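Local coordinates for protein adhesin (Neisseria gonorrhoeae, PDB 6GQ4) that probably helps gonococci adhere to host cells, is a target of bactericidal antibodies, and belongs to a clan that also holds MliC-type lysozyme inhibitors, at residues Y69-G74 and Q84-T89; M49-D54 and T61-E66; K11-V16 and V25-N30. All coordinates share one frame; numbering follows the deposited sequence.

Contact 1. Residues Y69-G74 and Q84-T89; sequences YVLSTG and QPIMIT. With NA (sodium ion), chain B.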
ATOM      1  N   TYR A  69      -2.611   2.397  11.052  1.00 29.98           N
ATOM      2  CA  TYR A  69      -3.003   1.669   9.884  1.00 20.79           C
ATOM      3  C   TYR A  69      -1.764   1.007   9.284  1.00 18.17           C
ATOM      4  O   TYR A  69      -0.713   1.643   9.225  1.00 18.60           O
ATOM      5  CB  TYR A  69      -3.681   2.576   8.848  1.00 22.45           C
ATOM      6  CG  TYR A  69      -5.073   2.990   9.219  1.00 22.87           C
ATOM      7  CD1 TYR A  69      -6.172   2.204   8.890  1.00 28.21           C
ATOM      8  CD2 TYR A  69      -5.315   4.177   9.909  1.00 26.38           C
ATOM      9  CE1 TYR A  69      -7.459   2.582   9.239  1.00 28.19           C
ATOM     10  CE2 TYR A  69      -6.595   4.581  10.228  1.00 29.12           C
ATOM     11  CZ  TYR A  69      -7.676   3.771   9.912  1.00 34.27           C
ATOM     12  OH  TYR A  69      -8.949   4.146  10.241  1.00 41.55           O
ATOM     13  N   VAL A  70      -1.936  -0.230   8.828  1.00 19.61           N
ATOM     14  CA  VAL A  70      -0.896  -1.003   8.194  1.00 17.23           C
ATOM     15  C   VAL A  70      -1.384  -1.544   6.846  1.00 16.92           C
ATOM     16  O   VAL A  70      -2.424  -2.227   6.775  1.00 20.51           O
ATOM     17  CB  VAL A  70      -0.402  -2.130   9.109  1.00 17.86           C
ATOM     18  CG1 VAL A  70       0.586  -3.000   8.363  1.00 18.05           C
ATOM     19  CG2 VAL A  70       0.187  -1.574  10.399  1.00 20.41           C
ATOM     20  N   LEU A  71      -0.603  -1.207   5.762  1.00 17.90           N
ATOM     21  CA  LEU A  71      -0.811  -1.841   4.468  1.00 17.62           C
ATOM     22  C   LEU A  71       0.156  -3.027   4.338  1.00 10.84           C
ATOM     23  O   LEU A  71       1.374  -2.818   4.582  1.00 13.42           O
ATOM     24  CB  LEU A  71      -0.611  -0.800   3.366  1.00 18.89           C
ATOM     25  CG  LEU A  71      -1.035  -1.247   1.971  1.00 16.82           C
ATOM     26  CD1 LEU A  71      -1.403  -0.031   1.134  1.00 14.69           C
ATOM     27  CD2 LEU A  71      -0.006  -2.112   1.255  1.00 14.09           C
ATOM     28  N   SER A  72      -0.350  -4.196   3.961  1.00 12.50           N
ATOM     29  CA  SER A  72       0.551  -5.332   3.766  0.50 12.54           C
ATOM     30  C   SER A  72       0.331  -5.914   2.367  1.00 12.55           C
ATOM     31  O   SER A  72      -0.750  -5.947   1.804  1.00 14.82           O
ATOM     32  CB  SER A  72       0.425  -6.376   4.843  0.50 13.70           C
ATOM     33  OG  SER A  72      -0.867  -6.935   4.813  0.50 14.55           O
ATOM     34  N   THR A  73       1.466  -6.317   1.785  1.00 11.42           N
ATOM     35  CA  THR A  73       1.521  -6.794   0.437  1.00 12.12           C
ATOM     36  C   THR A  73       2.815  -7.625   0.281  1.00 12.04           C
ATOM     37  O   THR A  73       3.504  -7.964   1.264  1.00 12.84           O
ATOM     38  CB  THR A  73       1.442  -5.603  -0.540  1.00 12.21           C
ATOM     39  OG1 THR A  73       1.268  -6.055  -1.888  1.00 14.89           O
ATOM     40  CG2 THR A  73       2.649  -4.683  -0.468  1.00 14.14           C
ATOM     41  N   GLY A  74       3.031  -8.083  -0.949  1.00 11.78           N
ATOM     42  CA  GLY A  74       4.226  -8.824  -1.358  1.00 12.34           C
ATOM     43  C   GLY A  74       5.424  -7.918  -1.576  1.00 11.31           C
ATOM     44  O   GLY A  74       5.526  -6.829  -1.028  1.00  9.75           O
ATOM     45  N   GLN A  84       0.598  -6.258  -7.407  1.00 15.78           N
ATOM     46  CA  GLN A  84       0.506  -6.916  -6.081  0.50 17.19           C
ATOM     47  C   GLN A  84      -0.868  -6.634  -5.459  1.00 16.99           C
ATOM     48  O   GLN A  84      -1.345  -5.492  -5.385  1.00 15.75           O
ATOM     49  CB  GLN A  84       1.639  -6.490  -5.147  0.50 15.78           C
ATOM     50  CG  GLN A  84       3.039  -6.875  -5.635  0.50 17.47           C
ATOM     51  CD  GLN A  84       3.348  -8.344  -5.485  0.50 19.19           C
ATOM     52  OE1 GLN A  84       2.489  -9.204  -5.682  0.50 23.99           O
ATOM     53  NE2 GLN A  84       4.589  -8.648  -5.127  0.50 22.95           N
ATOM     54  N   PRO A  85      -1.555  -7.678  -4.961  1.00 17.11           N
ATOM     55  CA  PRO A  85      -2.740  -7.441  -4.156  1.00 17.43           C
ATOM     56  C   PRO A  85      -2.284  -6.893  -2.801  1.00 14.18           C
ATOM     57  O   PRO A  85      -1.137  -7.163  -2.382  1.00 14.85           O
ATOM     58  CB  PRO A  85      -3.419  -8.801  -4.051  1.00 23.20           C
ATOM     59  CG  PRO A  85      -2.455  -9.807  -4.560  1.00 24.34           C
ATOM     60  CD  PRO A  85      -1.251  -9.102  -5.118  1.00 21.20           C
ATOM     61  N   ILE A  86      -3.167  -6.144  -2.126  1.00 15.69           N
ATOM     62  CA  ILE A  86      -2.894  -5.536  -0.804  1.00 16.23           C
ATOM     63  C   ILE A  86      -4.053  -5.825   0.173  1.00 15.71           C
ATOM     64  O   ILE A  86      -5.179  -6.183  -0.216  1.00 18.24           O
ATOM     65  CB  ILE A  86      -2.657  -4.014  -0.964  1.00 15.43           C
ATOM     66  CG1 ILE A  86      -3.963  -3.276  -1.258  1.00 15.22           C
ATOM     67  CG2 ILE A  86      -1.580  -3.703  -2.025  1.00 13.13           C
ATOM     68  CD1 ILE A  86      -3.851  -1.803  -1.052  1.00 15.24           C
ATOM     69  N   MET A  87      -3.756  -5.565   1.438  1.00 16.66           N
ATOM     70  CA  MET A  87      -4.756  -5.443   2.472  1.00 18.81           C
ATOM     71  C   MET A  87      -4.346  -4.297   3.411  1.00 19.85           C
ATOM     72  O   MET A  87      -3.185  -3.958   3.549  1.00 21.65           O
ATOM     73  CB  MET A  87      -4.975  -6.782   3.200  1.00 24.93           C
ATOM     74  CG  MET A  87      -3.884  -7.415   3.985  1.00 29.26           C
ATOM     75  SD  MET A  87      -4.621  -8.889   4.895  1.00 42.85           S
ATOM     76  CE  MET A  87      -4.442  -8.404   6.612  1.00 46.83           C
ATOM     77  N   ILE A  88      -5.361  -3.605   3.975  1.00 22.46           N
ATOM     78  CA  ILE A  88      -5.138  -2.575   4.977  1.00 23.03           C
ATOM     79  C   ILE A  88      -5.876  -3.002   6.258  1.00 21.15           C
ATOM     80  O   ILE A  88      -7.072  -3.322   6.192  1.00 27.32           O
ATOM     81  CB  ILE A  88      -5.574  -1.177   4.485  1.00 22.37           C
ATOM     82  CG1 ILE A  88      -4.801  -0.807   3.213  1.00 26.13           C
ATOM     83  CG2 ILE A  88      -5.425  -0.103   5.548  1.00 25.12           C
ATOM     84  CD1 ILE A  88      -5.283   0.434   2.478  1.00 24.65           C
ATOM     85  N   THR A  89      -5.133  -2.950   7.360  1.00 20.18           N
ATOM     86  CA  THR A  89      -5.571  -3.281   8.727  1.00 23.53           C
ATOM     87  C   THR A  89      -5.662  -1.970   9.528  1.00 25.25           C
ATOM     88  O   THR A  89      -4.786  -1.122   9.433  1.00 20.88           O
ATOM     89  CB  THR A  89      -4.630  -4.333   9.360  1.00 25.88           C
ATOM     90  OG1 THR A  89      -4.588  -5.495   8.529  1.00 30.12           O
ATOM     91  CG2 THR A  89      -5.070  -4.786  10.728  1.00 29.69           C
TER
HETATM   92 NA    NA B 201      -0.521  -3.155  -6.167  1.00 27.23          NA
HETATM   93  O   HOH W   1      -2.603  -5.022   6.730  1.00 18.67           O
HETATM   94  O   HOH W   2       0.167  -3.245  -4.679  0.50 32.52           O
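Leu71 wedges into the hollow between Ile86 and Ile88, on neighbouring antiparallel strands of the eight-stranded sheet. Its CG lies anti to the backbone N (chi1 -170°), and this sends both methyls across to the facing strand. CD1 meets Ile86 CD1 at 3.7 Å. CD2 lies over CB of Ile86, while CG rests 4.0 Å from Ile88 CG1. The ridge so formed faces inward, where Val25 and Tyr27 of strand 22-29 pack on Leu71 and Ile86. Further along, the Tyr69 ring meets the other branch of Ile88, with CD1 4.1 Å from Ile88 CG2.

Two hydrogen-bonded pairs, Val70 with Thr89 and Ser72 with Met87, hold the strands in register. Their side chains occupy the other face of the sheet. There a water bridges Val70 O, to which it donates, and Thr89 OG1, at 2.7 Å; it also bonds to Ser72 OG at 3.2 Å.

At the far end Gln84 O binds the sodium ion at 2.6 Å. Ile86 CG2 and Gln84 CB both lie against the hydroxyl of Thr73. Thr73 OG1 donates to Pro85 O at 2.7 Å, approaching 35° from the carbonyl plane.

Contact 2. Residues M49-D54 and T61-E66; sequences MPINLD and TFYGKE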
ATOM      1  N   MET A  49       1.708   6.113   5.386  1.00 12.26           N
ATOM      2  CA  MET A  49       2.240   4.934   6.072  1.00 12.90           C
ATOM      3  C   MET A  49       3.673   4.681   5.550  1.00 12.97           C
ATOM      4  O   MET A  49       3.834   4.130   4.473  1.00 11.89           O
ATOM      5  CB  MET A  49       1.405   3.680   5.816  1.00 13.49           C
ATOM      6  CG  MET A  49      -0.005   3.776   6.428  1.00 15.06           C
ATOM      7  SD  MET A  49      -1.194   2.570   5.717  1.00 17.25           S
ATOM      8  CE  MET A  49      -1.600   3.381   4.167  1.00 17.95           C
ATOM      9  N   PRO A  50       4.700   5.144   6.263  1.00 14.34           N
ATOM     10  CA  PRO A  50       6.085   4.904   5.784  1.00 12.47           C
ATOM     11  C   PRO A  50       6.387   3.405   5.714  1.00 11.81           C
ATOM     12  O   PRO A  50       5.820   2.594   6.497  1.00 13.70           O
ATOM     13  CB  PRO A  50       6.965   5.541   6.864  1.00 15.36           C
ATOM     14  CG  PRO A  50       6.025   6.538   7.507  1.00 20.82           C
ATOM     15  CD  PRO A  50       4.666   5.865   7.541  1.00 19.43           C
ATOM     16  N   ILE A  51       7.243   2.995   4.785  1.00 10.96           N
ATOM     17  CA  ILE A  51       7.635   1.606   4.728  1.00 10.99           C
ATOM     18  C   ILE A  51       8.231   1.208   6.092  1.00  9.78           C
ATOM     19  O   ILE A  51       8.929   1.970   6.753  1.00 10.71           O
ATOM     20  CB  ILE A  51       8.604   1.311   3.569  1.00 10.74           C
ATOM     21  CG1 ILE A  51       8.723  -0.205   3.331  1.00 10.91           C
ATOM     22  CG2 ILE A  51       9.991   1.977   3.747  1.00 11.29           C
ATOM     23  CD1 ILE A  51       9.441  -0.573   2.053  1.00 10.88           C
ATOM     24  N   ASN A  52       7.808   0.028   6.562  1.00 10.69           N
ATOM     25  CA  ASN A  52       8.239  -0.460   7.868  1.00 11.35           C
ATOM     26  C   ASN A  52       9.376  -1.466   7.648  1.00 11.24           C
ATOM     27  O   ASN A  52       9.163  -2.568   7.163  1.00 11.64           O
ATOM     28  CB  ASN A  52       7.051  -1.068   8.631  1.00 11.13           C
ATOM     29  CG  ASN A  52       7.439  -1.443  10.034  1.00 12.26           C
ATOM     30  OD1 ASN A  52       8.500  -2.025  10.208  1.00 13.62           O
ATOM     31  ND2 ASN A  52       6.572  -1.159  11.020  1.00 16.86           N
ATOM     32  N   LEU A  53      10.598  -1.016   7.875  1.00 11.82           N
ATOM     33  CA  LEU A  53      11.745  -1.841   7.623  1.00 11.98           C
ATOM     34  C   LEU A  53      12.031  -2.804   8.789  1.00 12.44           C
ATOM     35  O   LEU A  53      12.945  -3.649   8.645  1.00 14.57           O
ATOM     36  CB  LEU A  53      12.947  -0.920   7.379  1.00 15.34           C
ATOM     37  CG  LEU A  53      12.837   0.018   6.179  1.00 15.04           C
ATOM     38  CD1 LEU A  53      14.065   0.893   6.035  1.00 20.59           C
ATOM     39  CD2 LEU A  53      12.553  -0.732   4.909  1.00 17.37           C
ATOM     40  N   ASP A  54      11.332  -2.688   9.908  1.00 12.81           N
ATOM     41  CA  ASP A  54      11.365  -3.717  10.980  1.00 14.38           C
ATOM     42  C   ASP A  54      10.601  -4.991  10.582  1.00 13.51           C
ATOM     43  O   ASP A  54      11.025  -6.108  10.940  1.00 16.42           O
ATOM     44  CB  ASP A  54      10.855  -3.136  12.292  1.00 17.38           C
ATOM     45  CG  ASP A  54      11.660  -1.933  12.759  1.00 22.10           C
ATOM     46  OD1 ASP A  54      12.892  -1.921  12.528  1.00 28.55           O
ATOM     47  OD2 ASP A  54      11.072  -1.063  13.454  1.00 29.82           O
ATOM     48  N   THR A  61       6.008  -6.928   2.163  1.00 10.19           N
ATOM     49  CA  THR A  61       6.235  -5.532   2.477  1.00 10.02           C
ATOM     50  C   THR A  61       5.095  -5.014   3.373  1.00 10.67           C
ATOM     51  O   THR A  61       3.942  -5.288   3.057  1.00 11.02           O
ATOM     52  CB  THR A  61       6.309  -4.673   1.210  1.00  9.77           C
ATOM     53  OG1 THR A  61       7.218  -5.297   0.287  1.00 11.64           O
ATOM     54  CG2 THR A  61       6.757  -3.269   1.546  1.00 10.42           C
ATOM     55  N   PHE A  62       5.437  -4.234   4.389  1.00 11.24           N
ATOM     56  CA  PHE A  62       4.523  -3.624   5.298  1.00 10.76           C
ATOM     57  C   PHE A  62       4.800  -2.143   5.400  1.00 11.34           C
ATOM     58  O   PHE A  62       5.965  -1.699   5.466  1.00 13.11           O
ATOM     59  CB  PHE A  62       4.674  -4.175   6.734  1.00 13.22           C
ATOM     60  CG  PHE A  62       4.433  -5.652   6.802  1.00 13.72           C
ATOM     61  CD1 PHE A  62       3.171  -6.153   7.006  1.00 15.01           C
ATOM     62  CD2 PHE A  62       5.459  -6.556   6.613  1.00 12.93           C
ATOM     63  CE1 PHE A  62       2.940  -7.520   7.040  1.00 18.62           C
ATOM     64  CE2 PHE A  62       5.235  -7.928   6.678  1.00 14.15           C
ATOM     65  CZ  PHE A  62       3.964  -8.400   6.837  1.00 18.61           C
ATOM     66  N   TYR A  63       3.713  -1.374   5.382  1.00 12.98           N
ATOM     67  CA  TYR A  63       3.747   0.065   5.555  1.00 12.90           C
ATOM     68  C   TYR A  63       2.980   0.429   6.817  1.00 10.82           C
ATOM     69  O   TYR A  63       1.883  -0.083   6.939  1.00 15.27           O
ATOM     70  CB  TYR A  63       3.150   0.788   4.333  1.00 10.86           C
ATOM     71  CG  TYR A  63       3.792   0.425   3.000  1.00 10.84           C
ATOM     72  CD1 TYR A  63       3.366  -0.672   2.288  1.00 10.95           C
ATOM     73  CD2 TYR A  63       4.838   1.168   2.472  1.00 11.22           C
ATOM     74  CE1 TYR A  63       3.895  -1.065   1.085  1.00 10.29           C
ATOM     75  CE2 TYR A  63       5.357   0.800   1.259  1.00 10.69           C
ATOM     76  CZ  TYR A  63       4.895  -0.283   0.532  1.00 10.37           C
ATOM     77  OH  TYR A  63       5.454  -0.770  -0.655  1.00 12.28           O
ATOM     78  N   GLY A  64       3.508   1.369   7.593  1.00 10.58           N
ATOM     79  CA  GLY A  64       2.831   1.899   8.775  1.00 12.39           C
ATOM     80  C   GLY A  64       3.511   1.451  10.053  1.00 14.06           C
ATOM     81  O   GLY A  64       4.280   0.483  10.087  1.00 17.37           O
ATOM     82  N   LYS A  65       3.298   2.217  11.101  1.00 21.23           N
ATOM     83  CA  LYS A  65       3.776   1.881  12.476  1.00 24.29           C
ATOM     84  C   LYS A  65       2.821   0.899  13.152  1.00 23.05           C
ATOM     85  O   LYS A  65       1.621   0.968  12.926  1.00 27.20           O
ATOM     86  CB  LYS A  65       3.815   3.137  13.354  1.00 36.02           C
ATOM     87  CG  LYS A  65       4.899   4.142  12.984  1.00 48.60           C
ATOM     88  CD  LYS A  65       6.302   3.733  13.421  1.00 59.44           C
ATOM     89  CE  LYS A  65       6.537   3.892  14.906  1.00 60.43           C
ATOM     90  NZ  LYS A  65       7.816   4.591  15.154  1.00 61.42           N
ATOM     91  N   GLU A  66       3.344   0.096  14.088  1.00 30.61           N
ATOM     92  CA  GLU A  66       2.477  -0.640  15.114  1.00 35.22           C
ATOM     93  C   GLU A  66       1.572   0.366  15.796  1.00 31.30           C
ATOM     94  O   GLU A  66       2.083   1.413  16.192  1.00 42.53           O
ATOM     95  CB  GLU A  66       3.255  -1.211  16.304  1.00 36.36           C
ATOM     96  CG  GLU A  66       4.323  -2.180  15.903  1.00 41.84           C
ATOM     97  CD  GLU A  66       3.865  -3.330  15.032  1.00 48.45           C
ATOM     98  OE1 GLU A  66       2.735  -3.817  15.244  1.00 48.04           O
ATOM     99  OE2 GLU A  66       4.627  -3.724  14.132  1.00 51.48           O
TER
HETATM  100  O   HOH W   3       6.829  -2.383  13.638  1.00 37.74           O
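Tyr63 overlaps Ile51 with the CD2 and CE2 atoms of its ring. CD2 touches Ile51 CA at 3.6 Å, and CE2 reaches on to the isoleucine CB. At the root of the ring, Tyr63 CB packs on Met49 CB at 3.7 Å. The phenol end goes on past this contact to a hydrogen bond with Thr35. Ile51 continues to Thr61: CG1 is anti to the backbone N (chi1 -166°), and CD1 comes to rest 3.8 Å from Thr61 CG2.

Ile51 and Tyr63 form a single backbone bridge. Gly64 N donates to Pro50 O at 2.8 Å, and Asn52 N donates to Phe62 O, also at 2.8 Å. The bridge joins the chain at the end of strand 45-50 to strand 61-63. These are the outermost strands of the eight-stranded antiparallel sheet, so their meeting brings its two edges together, as in a barrel.

Beyond the bridge, Gly64 takes a positive phi of 110°. At these backbone angles a side chain would collide with the carbonyl O of Tyr63. Gly64 N lies 3.6 Å from Met49 CB. The backbone here presents Gly64 O to Asn52, whose ND2 donates to it at 3.0 Å. This bond is nearly straight, 167° at the hydrogen, and lies close to both the amide and carbonyl planes. A water accepts from ND2 and donates to Glu66 OE2, which also forms a salt bridge with Lys55. Asn52 OD1 accepts from Lys55 N. Both ends of the buried Asn52 amide are therefore used, which should fix its rotation and hold the two segments together.

Contact 3. Residues K11-V16 and V25-N30; sequences KTVSYV and VTYGFN. With NA (sodium ion), chain B.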
ATOM      1  N   LYS A  11       3.554   7.139  -7.496  1.00 13.54           N
ATOM      2  CA  LYS A  11       2.720   6.431  -8.419  1.00 14.72           C
ATOM      3  C   LYS A  11       1.461   5.997  -7.647  1.00 13.34           C
ATOM      4  O   LYS A  11       1.570   5.596  -6.482  1.00 14.11           O
ATOM      5  CB  LYS A  11       3.461   5.204  -8.978  1.00 17.43           C
ATOM      6  CG  LYS A  11       4.857   5.439  -9.579  1.00 21.99           C
ATOM      7  CD  LYS A  11       4.859   5.837 -10.985  1.00 28.47           C
ATOM      8  CE  LYS A  11       6.257   6.144 -11.473  1.00 32.94           C
ATOM      9  NZ  LYS A  11       6.245   7.386 -12.279  1.00 41.42           N
ATOM     10  N   THR A  12       0.325   5.939  -8.327  1.00 14.66           N
ATOM     11  CA  THR A  12      -0.940   5.690  -7.705  1.00 14.93           C
ATOM     12  C   THR A  12      -1.568   4.436  -8.321  1.00 14.28           C
ATOM     13  O   THR A  12      -1.527   4.261  -9.548  1.00 16.35           O
ATOM     14  CB  THR A  12      -1.865   6.905  -7.721  1.00 18.01           C
ATOM     15  OG1 THR A  12      -1.267   7.985  -7.013  1.00 21.27           O
ATOM     16  CG2 THR A  12      -3.165   6.642  -7.016  1.00 20.02           C
ATOM     17  N   VAL A  13      -2.121   3.561  -7.449  1.00 13.40           N
ATOM     18  CA  VAL A  13      -2.847   2.374  -7.898  1.00 15.03           C
ATOM     19  C   VAL A  13      -4.266   2.395  -7.313  1.00 15.37           C
ATOM     20  O   VAL A  13      -4.427   2.720  -6.140  1.00 14.84           O
ATOM     21  CB  VAL A  13      -2.132   1.050  -7.556  1.00 14.74           C
ATOM     22  CG1 VAL A  13      -2.866  -0.140  -8.111  1.00 16.79           C
ATOM     23  CG2 VAL A  13      -0.704   0.998  -8.047  1.00 13.94           C
ATOM     24  N   SER A  14      -5.259   2.073  -8.163  1.00 19.64           N
ATOM     25  CA  SER A  14      -6.667   1.908  -7.797  1.00 21.01           C
ATOM     26  C   SER A  14      -6.951   0.417  -7.552  1.00 23.14           C
ATOM     27  O   SER A  14      -6.601  -0.446  -8.385  1.00 26.65           O
ATOM     28  CB  SER A  14      -7.565   2.469  -8.851  1.00 24.79           C
ATOM     29  OG  SER A  14      -7.552   3.889  -8.820  1.00 36.55           O
ATOM     30  N   TYR A  15      -7.589   0.122  -6.418  1.00 23.29           N
ATOM     31  CA  TYR A  15      -7.914  -1.284  -6.096  1.00 23.67           C
ATOM     32  C   TYR A  15      -9.422  -1.516  -5.923  1.00 23.99           C
ATOM     33  O   TYR A  15     -10.158  -0.613  -5.533  1.00 24.46           O
ATOM     34  CB  TYR A  15      -7.257  -1.691  -4.783  1.00 19.92           C
ATOM     35  CG  TYR A  15      -5.775  -1.540  -4.777  1.00 16.16           C
ATOM     36  CD1 TYR A  15      -5.170  -0.346  -4.447  1.00 16.23           C
ATOM     37  CD2 TYR A  15      -4.993  -2.631  -5.050  1.00 16.58           C
ATOM     38  CE1 TYR A  15      -3.786  -0.217  -4.445  1.00 13.79           C
ATOM     39  CE2 TYR A  15      -3.620  -2.515  -5.059  1.00 14.31           C
ATOM     40  CZ  TYR A  15      -3.013  -1.315  -4.747  1.00 12.94           C
ATOM     41  OH  TYR A  15      -1.615  -1.227  -4.768  1.00 13.63           O
ATOM     42  N   VAL A  16      -9.832  -2.762  -6.179  1.00 27.39           N
ATOM     43  CA  VAL A  16     -11.137  -3.257  -5.817  1.00 30.10           C
ATOM     44  C   VAL A  16     -10.961  -4.359  -4.765  1.00 31.95           C
ATOM     45  O   VAL A  16     -10.182  -5.300  -4.931  1.00 28.34           O
ATOM     46  CB  VAL A  16     -11.939  -3.702  -7.056  1.00 41.57           C
ATOM     47  CG1 VAL A  16     -12.157  -2.508  -7.970  1.00 40.61           C
ATOM     48  CG2 VAL A  16     -11.284  -4.852  -7.825  1.00 41.18           C
ATOM     49  N   VAL A  25      -4.208   4.071  -3.588  1.00 16.57           N
ATOM     50  CA  VAL A  25      -2.997   4.113  -2.773  1.00 14.05           C
ATOM     51  C   VAL A  25      -1.881   4.739  -3.644  1.00 15.93           C
ATOM     52  O   VAL A  25      -1.728   4.311  -4.793  1.00 17.00           O
ATOM     53  CB  VAL A  25      -2.521   2.725  -2.289  1.00 13.29           C
ATOM     54  CG1 VAL A  25      -1.259   2.850  -1.441  1.00 13.80           C
ATOM     55  CG2 VAL A  25      -3.590   1.983  -1.538  1.00 15.12           C
ATOM     56  N   THR A  26      -1.243   5.756  -3.078  1.00 15.79           N
ATOM     57  CA  THR A  26      -0.084   6.385  -3.719  1.00 15.86           C
ATOM     58  C   THR A  26       1.166   5.823  -2.999  1.00 15.88           C
ATOM     59  O   THR A  26       1.266   5.916  -1.788  1.00 18.56           O
ATOM     60  CB  THR A  26      -0.141   7.910  -3.622  1.00 16.46           C
ATOM     61  OG1 THR A  26      -1.372   8.327  -4.272  1.00 19.37           O
ATOM     62  CG2 THR A  26       1.086   8.546  -4.213  1.00 16.49           C
ATOM     63  N   TYR A  27       2.143   5.368  -3.812  1.00 11.65           N
ATOM     64  CA  TYR A  27       3.407   4.872  -3.325  1.00 10.27           C
ATOM     65  C   TYR A  27       4.532   5.830  -3.707  1.00 10.09           C
ATOM     66  O   TYR A  27       4.531   6.287  -4.833  1.00 12.42           O
ATOM     67  CB  TYR A  27       3.700   3.499  -3.906  1.00 10.61           C
ATOM     68  CG  TYR A  27       2.672   2.461  -3.520  1.00 10.68           C
ATOM     69  CD1 TYR A  27       2.754   1.769  -2.319  1.00 11.50           C
ATOM     70  CD2 TYR A  27       1.662   2.112  -4.391  1.00 11.76           C
ATOM     71  CE1 TYR A  27       1.796   0.825  -2.005  1.00 12.08           C
ATOM     72  CE2 TYR A  27       0.666   1.191  -4.078  1.00 10.92           C
ATOM     73  CZ  TYR A  27       0.774   0.514  -2.883  1.00 11.62           C
ATOM     74  OH  TYR A  27      -0.172  -0.414  -2.525  1.00 13.31           O
ATOM     75  N   GLY A  28       5.358   6.158  -2.732  1.00 10.37           N
ATOM     76  CA  GLY A  28       6.619   6.847  -2.987  1.00 11.30           C
ATOM     77  C   GLY A  28       7.715   5.844  -3.353  1.00 11.51           C
ATOM     78  O   GLY A  28       7.743   4.694  -2.908  1.00 13.49           O
ATOM     79  N   PHE A  29       8.605   6.324  -4.242  1.00 11.57           N
ATOM     80  CA  PHE A  29       9.686   5.503  -4.761  1.00 10.07           C
ATOM     81  C   PHE A  29      10.985   6.277  -4.644  1.00 10.98           C
ATOM     82  O   PHE A  29      11.010   7.489  -4.791  1.00 12.51           O
ATOM     83  CB  PHE A  29       9.531   5.105  -6.229  1.00 10.34           C
ATOM     84  CG  PHE A  29       8.397   4.154  -6.475  1.00  9.62           C
ATOM     85  CD1 PHE A  29       7.125   4.664  -6.604  1.00  9.86           C
ATOM     86  CD2 PHE A  29       8.612   2.782  -6.581  1.00  9.55           C
ATOM     87  CE1 PHE A  29       6.054   3.812  -6.792  1.00 10.79           C
ATOM     88  CE2 PHE A  29       7.536   1.923  -6.760  1.00 11.04           C
ATOM     89  CZ  PHE A  29       6.260   2.465  -6.909  1.00 11.46           C
ATOM     90  N   ASN A  30      12.051   5.523  -4.385  1.00 12.32           N
ATOM     91  CA  ASN A  30      13.374   6.097  -4.348  1.00 10.97           C
ATOM     92  C   ASN A  30      14.005   5.868  -5.730  1.00 11.09           C
ATOM     93  O   ASN A  30      13.429   5.235  -6.655  1.00 12.04           O
ATOM     94  CB  ASN A  30      14.196   5.613  -3.147  1.00 12.81           C
ATOM     95  CG  ASN A  30      14.523   4.140  -3.198  1.00 12.02           C
ATOM     96  OD1 ASN A  30      14.530   3.518  -4.275  1.00 11.74           O
ATOM     97  ND2 ASN A  30      14.783   3.588  -2.018  1.00 14.71           N
TER
HETATM   98 NA    NA B 201      -0.521  -3.155  -6.167  1.00 27.23          NA
HETATM   99  O   HOH W   2       0.167  -3.245  -4.679  0.50 32.52           O
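The sodium site draws on this contact through Tyr15, whose hydroxyl meets that of Tyr27 tip to tip. Tyr15 OH binds the ion at 2.6 Å. Tyr27 OH donates to Tyr15 OH at 2.8 Å, so Tyr15 OH accepts the hydrogen bond while it also binds the ion. It lies at the edge of the Tyr27 ring, in its plane. This second-shell bond probably helps position the ligand. Gln84 O and Tyr81 O also bind the ion.

Further back along the ring, Tyr15 CE1 packs on Val25 CG2 at 3.7 Å. Each ring also has a valine from its own strand on one face: Val13 CG1 lies over Tyr15, and Val25 CG1 over Tyr27. Both sit toward the rim.

The two strands are the arms of a beta hairpin, 9-16 and 22-29. Lys11 with Tyr27 and Val13 with Val25 are hydrogen-bonded pairs, and Tyr27 N reaches Lys11 O at 2.7 Å. Between them Thr12 faces Thr26 in a non-hydrogen-bonded pair on the other side of the sheet. Their OG1 atoms share a hydrogen bond of 2.8 Å.

At the open end, Lys11 runs across Phe29 at about a right angle, with Lys11 CG 3.4 Å from Phe29 CE1. The Phe29 ring also meets Tyr81 edge-to-face.

How the contacts relate
The three contacts follow one another along the chain; none nests in or crosses another. Contact 3 comes first and closes the hairpin of strands 9-16 and 22-29. Strands 35-42 and 45-50 then extend the sheet to one edge. Contact 2 closes the short loop 55-60 and joins that edge to strand 61-63. Contact 1 follows, closing loop 75-83 between strands 70-73 and 86-89. Contacts 1 and 2 are neighbours in the sheet, linked by Thr73 O to Thr61 N. Contacts 1 and 3 meet in the interior, at Ile86, and at the sodium ion. Strand 95-102, the last, lies between 9-16 and 86-89 and so ties contact 3 to contact 1; its Cys100 is disulfide-bonded to Cys17, just after strand 9-16.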